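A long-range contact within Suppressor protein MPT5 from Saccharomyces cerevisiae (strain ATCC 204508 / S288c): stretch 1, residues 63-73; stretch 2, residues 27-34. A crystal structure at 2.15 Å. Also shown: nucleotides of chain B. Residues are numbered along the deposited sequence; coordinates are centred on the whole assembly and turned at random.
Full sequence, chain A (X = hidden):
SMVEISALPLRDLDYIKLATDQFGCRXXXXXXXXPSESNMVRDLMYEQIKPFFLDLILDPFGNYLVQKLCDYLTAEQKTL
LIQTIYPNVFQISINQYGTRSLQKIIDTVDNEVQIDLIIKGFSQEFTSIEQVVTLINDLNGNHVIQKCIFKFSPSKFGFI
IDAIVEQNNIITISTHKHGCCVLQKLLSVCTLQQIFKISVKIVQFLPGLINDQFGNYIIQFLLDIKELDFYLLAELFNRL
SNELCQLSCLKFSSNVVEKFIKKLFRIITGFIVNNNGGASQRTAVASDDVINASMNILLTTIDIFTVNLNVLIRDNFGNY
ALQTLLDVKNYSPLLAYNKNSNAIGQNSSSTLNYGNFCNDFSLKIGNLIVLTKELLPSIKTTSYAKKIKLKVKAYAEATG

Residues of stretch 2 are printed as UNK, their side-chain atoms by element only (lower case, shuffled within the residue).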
ATOM      1  N   ASN A  63      25.076  11.675  11.053  1.00 25.11           N
ATOM      2  CA  ASN A  63      24.289  10.773  10.213  1.00 24.66           C
ATOM      3  C   ASN A  63      24.819  10.715   8.780  1.00 27.15           C
ATOM      4  O   ASN A  63      24.730   9.678   8.120  1.00 31.49           O
ATOM      5  CB  ASN A  63      22.797  11.136  10.243  1.00 25.16           C
ATOM      6  CG  ASN A  63      22.428  12.231   9.246  1.00 26.64           C
ATOM      7  OD1 ASN A  63      22.152  11.959   8.072  1.00 27.57           O
ATOM      8  ND2 ASN A  63      22.400  13.473   9.718  1.00 27.93           N
ATOM      9  N   TYR A  64      25.381  11.826   8.307  1.00 28.83           N
ATOM     10  CA  TYR A  64      25.998  11.861   6.987  1.00 32.60           C
ATOM     11  C   TYR A  64      27.262  10.996   6.939  1.00 33.10           C
ATOM     12  O   TYR A  64      27.529  10.328   5.936  1.00 28.75           O
ATOM     13  CB  TYR A  64      26.319  13.303   6.574  1.00 35.25           C
ATOM     14  CG  TYR A  64      25.104  14.126   6.195  1.00 34.80           C
ATOM     15  CD1 TYR A  64      24.463  13.935   4.978  1.00 39.08           C
ATOM     16  CD2 TYR A  64      24.608  15.102   7.049  1.00 37.64           C
ATOM     17  CE1 TYR A  64      23.354  14.687   4.626  1.00 39.20           C
ATOM     18  CE2 TYR A  64      23.497  15.860   6.706  1.00 38.04           C
ATOM     19  CZ  TYR A  64      22.878  15.649   5.495  1.00 38.66           C
ATOM     20  OH  TYR A  64      21.777  16.399   5.148  1.00 41.34           O
ATOM     21  N   LEU A  65      28.043  11.014   8.018  1.00 33.43           N
ATOM     22  CA  LEU A  65      29.252  10.195   8.083  1.00 36.11           C
ATOM     23  C   LEU A  65      28.908   8.707   8.115  1.00 34.66           C
ATOM     24  O   LEU A  65      29.499   7.910   7.382  1.00 34.21           O
ATOM     25  CB  LEU A  65      30.113  10.559   9.297  1.00 31.33           C
ATOM     26  CG  LEU A  65      31.394   9.731   9.411  1.00 33.98           C
ATOM     27  CD1 LEU A  65      32.251   9.919   8.174  1.00 33.98           C
ATOM     28  CD2 LEU A  65      32.189  10.078  10.659  1.00 34.02           C
ATOM     29  N   VAL A  66      27.951   8.341   8.965  1.00 30.01           N
ATOM     30  CA  VAL A  66      27.513   6.951   9.077  1.00 32.60           C
ATOM     31  C   VAL A  66      27.052   6.403   7.721  1.00 32.89           C
ATOM     32  O   VAL A  66      27.429   5.295   7.330  1.00 33.61           O
ATOM     33  CB  VAL A  66      26.385   6.795  10.119  1.00 32.65           C
ATOM     34  CG1 VAL A  66      25.816   5.391  10.087  1.00 33.64           C
ATOM     35  CG2 VAL A  66      26.898   7.125  11.517  1.00 30.17           C
ATOM     36  N   GLN A  67      26.253   7.190   7.008  1.00 28.77           N
ATOM     37  CA  GLN A  67      25.776   6.796   5.686  1.00 28.54           C
ATOM     38  C   GLN A  67      26.922   6.613   4.691  1.00 30.60           C
ATOM     39  O   GLN A  67      26.933   5.648   3.931  1.00 31.61           O
ATOM     40  CB  GLN A  67      24.777   7.820   5.144  1.00 27.10           C
ATOM     41  CG  GLN A  67      23.423   7.821   5.843  1.00 33.35           C
ATOM     42  CD  GLN A  67      22.465   8.821   5.234  1.00 32.32           C
ATOM     43  OE1 GLN A  67      21.943   8.611   4.139  1.00 37.15           O
ATOM     44  NE2 GLN A  67      22.237   9.925   5.936  1.00 33.87           N
ATOM     45  N   LYS A  68      27.876   7.539   4.694  1.00 33.85           N
ATOM     46  CA  LYS A  68      29.026   7.437   3.800  1.00 35.43           C
ATOM     47  C   LYS A  68      29.818   6.177   4.130  1.00 33.91           C
ATOM     48  O   LYS A  68      30.212   5.422   3.240  1.00 34.46           O
ATOM     49  CB  LYS A  68      29.932   8.663   3.930  1.00 36.90           C
ATOM     50  CG  LYS A  68      30.796   8.907   2.700  1.00 36.79           C
ATOM     51  CD  LYS A  68      29.907   9.150   1.485  1.00 45.18           C
ATOM     52  CE  LYS A  68      30.708   9.185   0.206  1.00 54.73           C
ATOM     53  NZ  LYS A  68      29.938   9.842  -0.883  1.00 60.86           N
ATOM     54  N   LEU A  69      30.028   5.962   5.424  1.00 29.79           N
ATOM     55  CA  LEU A  69      30.753   4.805   5.931  1.00 29.45           C
ATOM     56  C   LEU A  69      30.158   3.492   5.411  1.00 34.46           C
ATOM     57  O   LEU A  69      30.892   2.541   5.135  1.00 37.76           O
ATOM     58  CB  LEU A  69      30.737   4.839   7.458  1.00 31.63           C
ATOM     59  CG  LEU A  69      32.021   4.602   8.252  1.00 37.22           C
ATOM     60  CD1 LEU A  69      33.259   4.917   7.431  1.00 33.77           C
ATOM     61  CD2 LEU A  69      31.993   5.443   9.522  1.00 32.37           C
ATOM     62  N   CYS A  70      28.834   3.451   5.258  1.00 27.32           N
ATOM     63  CA  CYS A  70      28.149   2.265   4.738  1.00 32.18           C
ATOM     64  C   CYS A  70      28.634   1.836   3.353  1.00 36.06           C
ATOM     65  O   CYS A  70      28.484   0.674   2.969  1.00 39.44           O
ATOM     66  CB  CYS A  70      26.633   2.483   4.703  1.00 24.94           C
ATOM     67  SG  CYS A  70      25.849   2.429   6.327  1.00 35.87           S
ATOM     68  N   ASP A  71      29.217   2.769   2.606  1.00 33.72           N
ATOM     69  CA  ASP A  71      29.723   2.469   1.271  1.00 35.29           C
ATOM     70  C   ASP A  71      31.136   1.877   1.300  1.00 37.27           C
ATOM     71  O   ASP A  71      31.645   1.439   0.271  1.00 39.69           O
ATOM     72  CB  ASP A  71      29.702   3.726   0.394  1.00 39.48           C
ATOM     73  CG  ASP A  71      28.298   4.130  -0.021  1.00 45.51           C
ATOM     74  OD1 ASP A  71      27.424   3.244  -0.111  1.00 42.45           O
ATOM     75  OD2 ASP A  71      28.077   5.336  -0.269  1.00 47.60           O
ATOM     76  N   TYR A  72      31.760   1.854   2.477  1.00 34.07           N
ATOM     77  CA  TYR A  72      33.171   1.475   2.581  1.00 34.99           C
ATOM     78  C   TYR A  72      33.482   0.403   3.632  1.00 35.02           C
ATOM     79  O   TYR A  72      34.519  -0.257   3.555  1.00 33.61           O
ATOM     80  CB  TYR A  72      34.031   2.718   2.841  1.00 35.11           C
ATOM     81  CG  TYR A  72      33.917   3.780   1.772  1.00 35.61           C
ATOM     82  CD1 TYR A  72      34.689   3.716   0.622  1.00 37.31           C
ATOM     83  CD2 TYR A  72      33.041   4.847   1.914  1.00 33.76           C
ATOM     84  CE1 TYR A  72      34.592   4.684  -0.358  1.00 38.82           C
ATOM     85  CE2 TYR A  72      32.937   5.819   0.935  1.00 39.10           C
ATOM     86  CZ  TYR A  72      33.716   5.730  -0.196  1.00 39.49           C
ATOM     87  OH  TYR A  72      33.619   6.693  -1.172  1.00 47.14           O
ATOM     88  N   LEU A  73      32.594   0.239   4.611  1.00 32.37           N
ATOM     89  CA  LEU A  73      32.805  -0.718   5.702  1.00 31.33           C
ATOM     90  C   LEU A  73      32.979  -2.155   5.205  1.00 37.49           C
ATOM     91  O   LEU A  73      32.320  -2.575   4.252  1.00 32.94           O
ATOM     92  CB  LEU A  73      31.643  -0.674   6.703  1.00 30.75           C
ATOM     93  CG  LEU A  73      31.449   0.580   7.560  1.00 29.83           C
ATOM     94  CD1 LEU A  73      30.248   0.427   8.487  1.00 31.40           C
ATOM     95  CD2 LEU A  73      32.701   0.885   8.360  1.00 31.41           C
ATOM     96  N   UNK A  27      34.970  16.679   5.856  1.00 35.83           N
ATOM     97  CA  UNK A  27      36.382  16.349   5.691  1.00 37.51           C
ATOM     98  C   UNK A  27      36.594  14.837   5.731  1.00 39.93           C
ATOM     99  O   UNK A  27      37.315  14.285   4.904  1.00 42.15           O
ATOM    100  c   UNK A  27      39.574  17.065   5.881  1.00 44.18           C
ATOM    101  c   UNK A  27      40.434  15.356   7.882  1.00 45.63           C
ATOM    102  c   UNK A  27      38.659  16.609   6.821  1.00 40.45           C
ATOM    103  c   UNK A  27      40.910  16.668   5.933  1.00 47.55           C
ATOM    104  c   UNK A  27      37.216  17.046   6.774  1.00 37.30           C
ATOM    105  c   UNK A  27      41.337  15.811   6.934  1.00 44.77           C
ATOM    106  c   UNK A  27      39.106  15.758   7.824  1.00 43.49           C
ATOM    107  N   UNK A  28      35.956  14.167   6.688  1.00 36.92           N
ATOM    108  CA  UNK A  28      36.086  12.718   6.817  1.00 35.20           C
ATOM    109  C   UNK A  28      35.473  11.986   5.620  1.00 37.35           C
ATOM    110  O   UNK A  28      35.986  10.953   5.182  1.00 37.27           O
ATOM    111  c   UNK A  28      37.571  12.395   9.458  1.00 33.94           C
ATOM    112  c   UNK A  28      35.457  12.234   8.123  1.00 31.19           C
ATOM    113  c   UNK A  28      36.098  12.770   9.402  1.00 33.27           C
ATOM    114  c   UNK A  28      35.367  12.255  10.635  1.00 36.21           C
ATOM    115  N   UNK A  29      34.378  12.530   5.095  1.00 34.65           N
ATOM    116  CA  UNK A  29      33.730  11.961   3.922  1.00 38.71           C
ATOM    117  C   UNK A  29      34.622  12.071   2.691  1.00 38.58           C
ATOM    118  O   UNK A  29      34.708  11.138   1.894  1.00 38.35           O
ATOM    119  o   UNK A  29      29.461  13.229   3.515  1.00 43.31           O
ATOM    120  c   UNK A  29      32.392  12.655   3.664  1.00 38.37           C
ATOM    121  c   UNK A  29      31.341  12.400   4.735  1.00 33.37           C
ATOM    122  c   UNK A  29      30.116  13.269   4.555  1.00 39.38           C
ATOM    123  n   UNK A  29      29.805  14.069   5.569  1.00 40.90           N
ATOM    124  N   UNK A  30      35.279  13.217   2.541  1.00 40.15           N
ATOM    125  CA  UNK A  30      36.213  13.430   1.440  1.00 46.89           C
ATOM    126  C   UNK A  30      37.385  12.455   1.531  1.00 45.38           C
ATOM    127  O   UNK A  30      37.860  11.945   0.515  1.00 46.35           O
ATOM    128  c   UNK A  30      36.724  14.874   1.438  1.00 46.60           C
ATOM    129  c   UNK A  30      38.222  16.614   0.399  1.00 67.01           C
ATOM    130  n   UNK A  30      39.695  18.311  -0.694  1.00 78.68           N
ATOM    131  c   UNK A  30      37.760  15.161   0.364  1.00 57.31           C
ATOM    132  c   UNK A  30      39.231  16.896  -0.704  1.00 73.67           C
ATOM    133  N   UNK A  31      37.840  12.197   2.752  1.00 42.85           N
ATOM    134  CA  UNK A  31      38.936  11.262   2.981  1.00 38.69           C
ATOM    135  C   UNK A  31      38.524   9.837   2.615  1.00 39.37           C
ATOM    136  O   UNK A  31      39.312   9.087   2.036  1.00 33.12           O
ATOM    137  n   UNK A  31      42.988  14.534   3.159  1.00 68.70           N
ATOM    138  c   UNK A  31      39.393  11.328   4.438  1.00 35.74           C
ATOM    139  c   UNK A  31      42.659  13.305   3.930  1.00 63.50           C
ATOM    140  c   UNK A  31      40.852  11.707   4.608  1.00 51.46           C
ATOM    141  c   UNK A  31      41.183  12.969   3.830  1.00 57.91           C
ATOM    142  N   UNK A  32      37.286   9.474   2.951  1.00 27.31           N
ATOM    143  CA  UNK A  32      36.738   8.169   2.583  1.00 36.76           C
ATOM    144  C   UNK A  32      36.633   8.040   1.067  1.00 35.96           C
ATOM    145  O   UNK A  32      36.730   6.940   0.520  1.00 34.70           O
ATOM    146  c   UNK A  32      35.363   7.958   3.221  1.00 33.83           C
ATOM    147  c   UNK A  32      35.922   6.291   4.992  1.00 30.51           C
ATOM    148  c   UNK A  32      33.929   7.753   5.271  1.00 28.45           C
ATOM    149  c   UNK A  32      35.344   7.663   4.719  1.00 31.95           C
ATOM    150  N   UNK A  33      36.443   9.172   0.394  1.00 37.47           N
ATOM    151  CA  UNK A  33      36.353   9.197  -1.061  1.00 41.34           C
ATOM    152  C   UNK A  33      37.733   9.296  -1.710  1.00 44.32           C
ATOM    153  O   UNK A  33      37.844   9.317  -2.935  1.00 50.26           O
ATOM    154  o   UNK A  33      33.857  12.525  -1.841  1.00 64.01           O
ATOM    155  c   UNK A  33      35.472  10.358  -1.527  1.00 45.91           C
ATOM    156  c   UNK A  33      33.224  11.516  -1.468  1.00 59.69           C
ATOM    157  c   UNK A  33      34.008  10.264  -1.106  1.00 48.90           C
ATOM    158  o   UNK A  33      31.978  11.493  -1.380  1.00 61.01           O
ATOM    159  N   UNK A  34      38.774   9.365  -0.882  1.00 45.61           N
ATOM    160  CA  UNK A  34      40.155   9.429  -1.363  1.00 34.63           C
ATOM    161  C   UNK A  34      40.776   8.033  -1.355  1.00 46.22           C
ATOM    162  O   UNK A  34      41.152   7.527  -0.296  1.00 46.69           O
ATOM    163  o   UNK A  34      40.345  11.625  -0.340  1.00 41.48           O
ATOM    164  c   UNK A  34      42.387  10.590  -1.127  1.00 37.43           C
ATOM    165  c   UNK A  34      41.013  10.367  -0.492  1.00 38.89           C
TER
ATOM    166  P     A B  10      19.791  20.641   4.783  1.00 60.88           P
ATOM    167  OP1   A B  10      19.462  22.088   4.829  1.00 67.00           O
ATOM    168  OP2   A B  10      19.788  19.928   3.481  1.00 65.94           O
ATOM    169  O5'   A B  10      21.220  20.460   5.460  1.00 60.14           O
ATOM    170  C5'   A B  10      21.388  20.653   6.860  1.00 61.37           C
ATOM    171  C4'   A B  10      22.824  20.930   7.225  1.00 68.02           C
ATOM    172  O4'   A B  10      23.630  19.750   6.947  1.00 70.04           O
ATOM    173  C3'   A B  10      23.481  22.084   6.468  1.00 74.08           C
ATOM    174  O3'   A B  10      24.389  22.758   7.338  1.00 78.96           O
ATOM    175  C2'   A B  10      24.268  21.364   5.376  1.00 77.89           C
ATOM    176  O2'   A B  10      25.366  22.090   4.863  1.00 85.09           O
ATOM    177  C1'   A B  10      24.714  20.106   6.112  1.00 74.32           C
ATOM    178  N9    A B  10      25.046  18.971   5.242  1.00 67.94           N
ATOM    179  C8    A B  10      24.435  18.565   4.082  1.00 63.74           C
ATOM    180  N7    A B  10      24.990  17.509   3.543  1.00 63.46           N
ATOM    181  C5    A B  10      26.040  17.194   4.398  1.00 60.74           C
ATOM    182  C6    A B  10      27.017  16.176   4.387  1.00 57.04           C
ATOM    183  N6    A B  10      27.104  15.235   3.443  1.00 60.89           N
ATOM    184  N1    A B  10      27.916  16.157   5.398  1.00 52.59           N
ATOM    185  C2    A B  10      27.836  17.094   6.351  1.00 57.22           C
ATOM    186  N3    A B  10      26.966  18.097   6.470  1.00 61.15           N
ATOM    187  C4    A B  10      26.085  18.091   5.451  1.00 62.91           C
ATOM    188  P     U B   9      16.627  16.672   2.156  1.00 61.14           P
ATOM    189  OP1   U B   9      17.672  15.874   1.462  1.00 69.65           O
ATOM    190  OP2   U B   9      15.342  16.032   2.529  1.00 58.64           O
ATOM    191  O5'   U B   9      17.283  17.280   3.475  1.00 65.09           O
ATOM    192  C5'   U B   9      16.517  18.007   4.426  1.00 56.86           C
ATOM    193  C4'   U B   9      17.211  18.020   5.762  1.00 51.68           C
ATOM    194  O4'   U B   9      17.250  16.670   6.286  1.00 50.31           O
ATOM    195  C3'   U B   9      18.665  18.458   5.723  1.00 53.40           C
ATOM    196  O3'   U B   9      18.797  19.869   5.780  1.00 57.44           O
ATOM    197  C2'   U B   9      19.282  17.734   6.915  1.00 57.88           C
ATOM    198  O2'   U B   9      19.059  18.452   8.122  1.00 63.95           O
ATOM    199  C1'   U B   9      18.468  16.440   6.957  1.00 49.27           C
ATOM    200  N1    U B   9      19.152  15.294   6.309  1.00 45.69           N
ATOM    201  C2    U B   9      20.100  14.600   7.044  1.00 42.32           C
ATOM    202  O2    U B   9      20.410  14.908   8.182  1.00 45.77           O
ATOM    203  N3    U B   9      20.688  13.539   6.396  1.00 43.90           N
ATOM    204  C4    U B   9      20.418  13.108   5.114  1.00 45.20           C
ATOM    205  O4    U B   9      21.033  12.136   4.668  1.00 41.95           O
ATOM    206  C5    U B   9      19.418  13.869   4.422  1.00 45.89           C
ATOM    207  C6    U B   9      18.825  14.906   5.026  1.00 47.29           C

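Position 27 carries seven side-chain carbons, one leading into a ring of six with no heteroatom. It is Phe-27; its side chain lies beyond reach of stretch 1 and contributes nothing to this contact.

Position 28 has four carbons, forked at the second, the pattern of leucine. One branch end packs on Leu-65, and Leu-28 CD1 lies 3.9 Å from Leu-65 CD2. Leu-28 is buried, and against Leu-65 a side chain with no polar atom to satisfy suits the place.

Position 29 shows three carbons, the third bearing one oxygen and one nitrogen: an amide, hence Gln-29. Its chain passes Lys-68, with Gln-29 CG 4.1 Å from Lys-68 CB, and its amide reaches A10 of chain B. Gln-29 NE2 donates to A10 N1 at 2.8 Å, while A10 N6 donates to Gln-29 OE1 at 3.1 Å. Because an amide offers both a donor and an acceptor, it can match the adenine edge at two points. Gln-29 NE2 also lies 3.7 Å from Tyr-64 CB; the ring of Tyr-64 has A10 over one face and U9 over the opposite one.

Position 30 is a row of four carbons ending in nitrogen. Lys-30 is fully extended, and its CA-to-CB bond points away from stretch 1, leaving the charged chain exposed. Position 31 repeats that composition; Lys-31 too stays out of reach of stretch 1.

Position 32 again has four carbons forked at the second, pointing toward stretch 1 and touching Leu-65, Lys-68, Leu-69 and Tyr-72. This is Leu-32, with the largest covered area in the contact. Its CD1 lies 3.6 Å from Leu-69 CD1 and 4.0 Å from Leu-65 CD1, so one methyl serves two leucines. The carbonyl Leu-32 O sits over a face of the Tyr-72 ring, 3.2 Å from Tyr-72 CE1.

Position 33 has three carbons, the third carrying two oxygens, a carboxylate. Glu-33 OE1 accepts a hydrogen bond from Lys-68 NZ at 2.7 Å, within a salt bridge that joins opposite charges at an exposed site.

Position 34 has one carbon bearing an oxygen and a carbon. Thr-34 turns away from stretch 1, and its OG1 donates to Lys-30 O at 2.6 Å, tying the end of this stretch back to the helix.

The two helices run nearly parallel, at 9°, with axes 9.8 Å apart at closest approach. Leucines from both helices pack between them, joined by the aliphatic parts of Gln-29 and Lys-68; Tyr-72 covers Leu-32, and the salt bridge adds a polar link, while Gln-29 and Tyr-64 meet beside the RNA.

Stretch 2 (27-34) FLQKKLET
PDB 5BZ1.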